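Local coordinates for protein MaoC-like dehydratase (Rhodospirillum rubrum, PDB 3EXZ) that probably acts as a hydratase or dehydratase of the MaoC-like hotdog family, with its natural substrate not established, at residues 50-60 against 86-94. Sequence-based numbering, arbitrary orientation.
Sequences FGGLAASGWHT and LSWPNPTRP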
loop_
_atom_site.group_PDB
_atom_site.type_symbol
_atom_site.label_atom_id
_atom_site.label_comp_id
_atom_site.label_asym_id
_atom_site.label_seq_id
_atom_site.Cartn_x
_atom_site.Cartn_y
_atom_site.Cartn_z
ATOM N N PHE A 50 -7.923 15.450 -8.973
ATOM C CA PHE A 50 -7.959 14.343 -9.924
ATOM C C PHE A 50 -8.776 14.728 -11.157
ATOM O O PHE A 50 -8.592 14.160 -12.234
ATOM C CB PHE A 50 -8.590 13.099 -9.268
ATOM C CG PHE A 50 -7.790 12.534 -8.122
ATOM C CD1 PHE A 50 -6.740 11.650 -8.354
ATOM C CD2 PHE A 50 -8.065 12.915 -6.809
ATOM C CE1 PHE A 50 -5.971 11.153 -7.293
ATOM C CE2 PHE A 50 -7.306 12.425 -5.745
ATOM C CZ PHE A 50 -6.256 11.543 -5.989
ATOM N N GLY A 51 -9.669 15.703 -10.991
ATOM C CA GLY A 51 -10.522 16.135 -12.089
ATOM C C GLY A 51 -11.092 14.928 -12.822
ATOM O O GLY A 51 -10.799 14.728 -14.001
ATOM N N GLY A 52 -11.912 14.138 -12.126
ATOM C CA GLY A 52 -12.491 12.935 -12.707
ATOM C C GLY A 52 -12.233 11.727 -11.809
ATOM O O GLY A 52 -11.313 11.731 -10.987
ATOM N N LEU A 53 -13.044 10.687 -11.958
ATOM C CA LEU A 53 -12.877 9.499 -11.141
ATOM C C LEU A 53 -11.454 8.966 -11.230
ATOM O O LEU A 53 -10.884 8.863 -12.316
ATOM C CB LEU A 53 -13.840 8.381 -11.589
ATOM C CG LEU A 53 -14.784 7.709 -10.569
ATOM C CD1 LEU A 53 -14.861 6.207 -10.864
ATOM C CD2 LEU A 53 -14.309 7.956 -9.142
ATOM N N ALA A 54 -10.865 8.677 -10.078
ATOM C CA ALA A 54 -9.549 8.063 -10.040
ATOM C C ALA A 54 -9.641 6.972 -8.979
ATOM O O ALA A 54 -10.481 7.032 -8.073
ATOM C CB ALA A 54 -8.463 9.057 -9.688
ATOM N N ALA A 55 -8.818 5.944 -9.115
ATOM C CA ALA A 55 -8.822 4.874 -8.137
ATOM C C ALA A 55 -7.940 5.290 -6.958
ATOM O O ALA A 55 -7.050 6.136 -7.088
ATOM C CB ALA A 55 -8.281 3.579 -8.772
ATOM N N SER A 56 -8.231 4.732 -5.792
ATOM C CA SER A 56 -7.417 4.979 -4.612
ATOM C C SER A 56 -6.006 4.413 -4.904
ATOM O O SER A 56 -5.867 3.361 -5.546
ATOM C CB SER A 56 -8.003 4.216 -3.420
ATOM O OG SER A 56 -7.103 4.176 -2.327
ATOM N N GLY A 57 -4.970 5.120 -4.453
ATOM C CA GLY A 57 -3.608 4.645 -4.618
ATOM C C GLY A 57 -3.507 3.270 -3.957
ATOM O O GLY A 57 -2.746 2.411 -4.417
ATOM N N TRP A 58 -4.303 3.045 -2.902
ATOM C CA TRP A 58 -4.300 1.769 -2.178
ATOM C C TRP A 58 -5.014 0.655 -2.931
ATOM O O TRP A 58 -4.773 -0.527 -2.690
ATOM C CB TRP A 58 -4.866 1.979 -0.779
ATOM C CG TRP A 58 -4.050 2.982 -0.063
ATOM C CD1 TRP A 58 -4.404 4.269 0.235
ATOM C CD2 TRP A 58 -2.704 2.818 0.378
ATOM N NE1 TRP A 58 -3.359 4.915 0.849
ATOM C CE2 TRP A 58 -2.304 4.043 0.962
ATOM C CE3 TRP A 58 -1.803 1.744 0.376
ATOM C CZ2 TRP A 58 -1.028 4.236 1.505
ATOM C CZ3 TRP A 58 -0.531 1.935 0.918
ATOM C CH2 TRP A 58 -0.158 3.170 1.475
ATOM N N HIS A 59 -5.878 1.046 -3.863
ATOM C CA HIS A 59 -6.587 0.084 -4.700
ATOM C C HIS A 59 -5.570 -0.336 -5.792
ATOM O O HIS A 59 -5.430 -1.521 -6.109
ATOM C CB HIS A 59 -7.830 0.737 -5.307
ATOM C CG HIS A 59 -8.641 -0.186 -6.156
ATOM N ND1 HIS A 59 -9.614 0.267 -7.018
ATOM C CD2 HIS A 59 -8.646 -1.539 -6.258
ATOM C CE1 HIS A 59 -10.184 -0.764 -7.616
ATOM N NE2 HIS A 59 -9.616 -1.871 -7.171
ATOM N N THR A 60 -4.847 0.636 -6.351
ATOM C CA THR A 60 -3.811 0.364 -7.349
ATOM C C THR A 60 -2.723 -0.533 -6.723
ATOM O O THR A 60 -2.249 -1.476 -7.364
ATOM C CB THR A 60 -3.199 1.684 -7.863
ATOM O OG1 THR A 60 -4.209 2.404 -8.565
ATOM C CG2 THR A 60 -2.036 1.432 -8.817
ATOM N N LEU A 86 6.932 3.723 -2.057
ATOM C CA LEU A 86 5.756 3.785 -2.899
ATOM C C LEU A 86 5.443 5.172 -3.420
ATOM O O LEU A 86 5.534 6.147 -2.679
ATOM C CB LEU A 86 4.571 3.253 -2.069
ATOM C CG LEU A 86 3.370 2.605 -2.766
ATOM C CD1 LEU A 86 3.840 1.600 -3.825
ATOM C CD2 LEU A 86 2.505 1.915 -1.717
ATOM N N SER A 87 5.109 5.264 -4.700
ATOM C CA SER A 87 4.705 6.539 -5.263
ATOM C C SER A 87 3.678 6.304 -6.371
ATOM O O SER A 87 3.658 5.239 -7.000
ATOM C CB SER A 87 5.905 7.334 -5.805
ATOM O OG SER A 87 6.568 6.639 -6.836
ATOM N N TRP A 88 2.795 7.279 -6.574
ATOM C CA TRP A 88 1.791 7.197 -7.631
ATOM C C TRP A 88 1.942 8.449 -8.503
ATOM O O TRP A 88 1.367 9.503 -8.214
ATOM C CB TRP A 88 0.373 7.135 -7.049
ATOM C CG TRP A 88 0.185 5.991 -6.090
ATOM C CD1 TRP A 88 -0.088 4.682 -6.401
ATOM C CD2 TRP A 88 0.271 6.053 -4.667
ATOM N NE1 TRP A 88 -0.188 3.932 -5.252
ATOM C CE2 TRP A 88 0.031 4.748 -4.170
ATOM C CE3 TRP A 88 0.517 7.090 -3.751
ATOM C CZ2 TRP A 88 0.045 4.444 -2.803
ATOM C CZ3 TRP A 88 0.537 6.787 -2.382
ATOM C CH2 TRP A 88 0.290 5.477 -1.926
ATOM N N PRO A 89 2.736 8.350 -9.583
ATOM C CA PRO A 89 2.978 9.475 -10.502
ATOM C C PRO A 89 1.742 9.957 -11.260
ATOM O O PRO A 89 1.509 11.163 -11.366
ATOM C CB PRO A 89 4.043 8.938 -11.457
ATOM C CG PRO A 89 4.703 7.817 -10.684
ATOM C CD PRO A 89 3.560 7.183 -9.943
ATOM N N ASN A 90 0.981 9.018 -11.809
ATOM C CA ASN A 90 -0.229 9.364 -12.536
ATOM C C ASN A 90 -1.425 8.625 -11.942
ATOM O O ASN A 90 -1.299 7.513 -11.421
ATOM C CB ASN A 90 -0.104 9.036 -14.031
ATOM C CG ASN A 90 1.067 9.749 -14.696
ATOM O OD1 ASN A 90 2.210 9.298 -14.619
ATOM N ND2 ASN A 90 0.786 10.878 -15.339
ATOM N N PRO A 91 -2.605 9.262 -11.983
ATOM C CA PRO A 91 -3.839 8.677 -11.454
ATOM C C PRO A 91 -4.190 7.410 -12.224
ATOM O O PRO A 91 -3.798 7.262 -13.383
ATOM C CB PRO A 91 -4.889 9.757 -11.723
ATOM C CG PRO A 91 -4.111 11.029 -11.774
ATOM C CD PRO A 91 -2.830 10.636 -12.468
ATOM N N THR A 92 -4.905 6.493 -11.572
ATOM C CA THR A 92 -5.387 5.283 -12.243
ATOM C C THR A 92 -6.846 5.609 -12.564
ATOM O O THR A 92 -7.630 5.969 -11.685
ATOM C CB THR A 92 -5.328 4.041 -11.366
ATOM O OG1 THR A 92 -3.955 3.717 -11.123
ATOM C CG2 THR A 92 -6.008 2.856 -12.076
ATOM N N ARG A 93 -7.207 5.443 -13.827
ATOM C CA ARG A 93 -8.524 5.789 -14.351
ATOM C C ARG A 93 -9.373 4.604 -14.728
ATOM O O ARG A 93 -8.837 3.546 -15.060
ATOM C CB ARG A 93 -8.360 6.628 -15.602
ATOM C CG ARG A 93 -7.466 7.862 -15.493
ATOM C CD ARG A 93 -8.087 8.884 -14.564
ATOM N NE ARG A 93 -7.337 10.139 -14.536
ATOM C CZ ARG A 93 -7.689 11.202 -13.819
ATOM N NH1 ARG A 93 -8.778 11.162 -13.062
ATOM N NH2 ARG A 93 -6.964 12.312 -13.871
ATOM N N PRO A 94 -10.715 4.771 -14.724
ATOM C CA PRO A 94 -11.652 3.705 -15.101
ATOM C C PRO A 94 -11.332 3.433 -16.578
ATOM O O PRO A 94 -11.081 4.378 -17.347
ATOM C CB PRO A 94 -13.025 4.357 -14.950
ATOM C CG PRO A 94 -12.813 5.464 -13.981
ATOM C CD PRO A 94 -11.424 5.980 -14.260
#
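Trp88 and Thr92 meet the first turn of helix 57-72, the long helix that the antiparallel sheet of the hotdog fold wraps; residues 88-94 leave strand 81-87 and run past the loop that leads into this helix. The indole of Trp88 can be followed outward. From CB, with CG beside the backbone N, it reaches the helix start: Trp88 CD1 lies 3.9 Å from Gly57 CA, and Gly57 CA sits over the five-membered ring of Trp88 in a CH-pi contact, 20° off the normal. The position a CB would take at Gly57 points at this ring, close to Trp88 CE2. Farther out, Trp88 NE1 comes within 3.1 Å of Gly57 O, and at the rim Trp88 CH2 stands over one face of Trp58, 3.9 Å from Trp58 CZ2. This edge-to-face pair has planes at 71°; Met65 of the second subunit packs on Trp58 as well.

Thr92 holds the middle. Thr92 O accepts from Ala55 N at 2.8 Å, while Thr60 OG1 and Thr92 OG1 are hydrogen-bonded at 2.9 Å. Ser56 is the N-cap: its OG accepts from Trp58 N and is also hydrogen-bonded to Asp34 OD2.

Arg93 ties down the loop before the helix. Its chain bends at chi2 (-66°), bringing the guanidinium back to the carbonyls, with Pro91 CB over one face. Leu53 O receives Arg93 NH1 from above its carbonyl plane, whereas Phe50 O takes both terminal nitrogens. With an alanine in place of Arg93, the carbonyls of Phe50 and Leu53 would probably lose these donors, and the glycine-containing turn between them could move more freely. Of the two bonds to Phe50 O, that from Arg93 NH2 (3.0 Å) lies in the carbonyl plane, and that from Arg93 NH1 (3.1 Å) comes from above it.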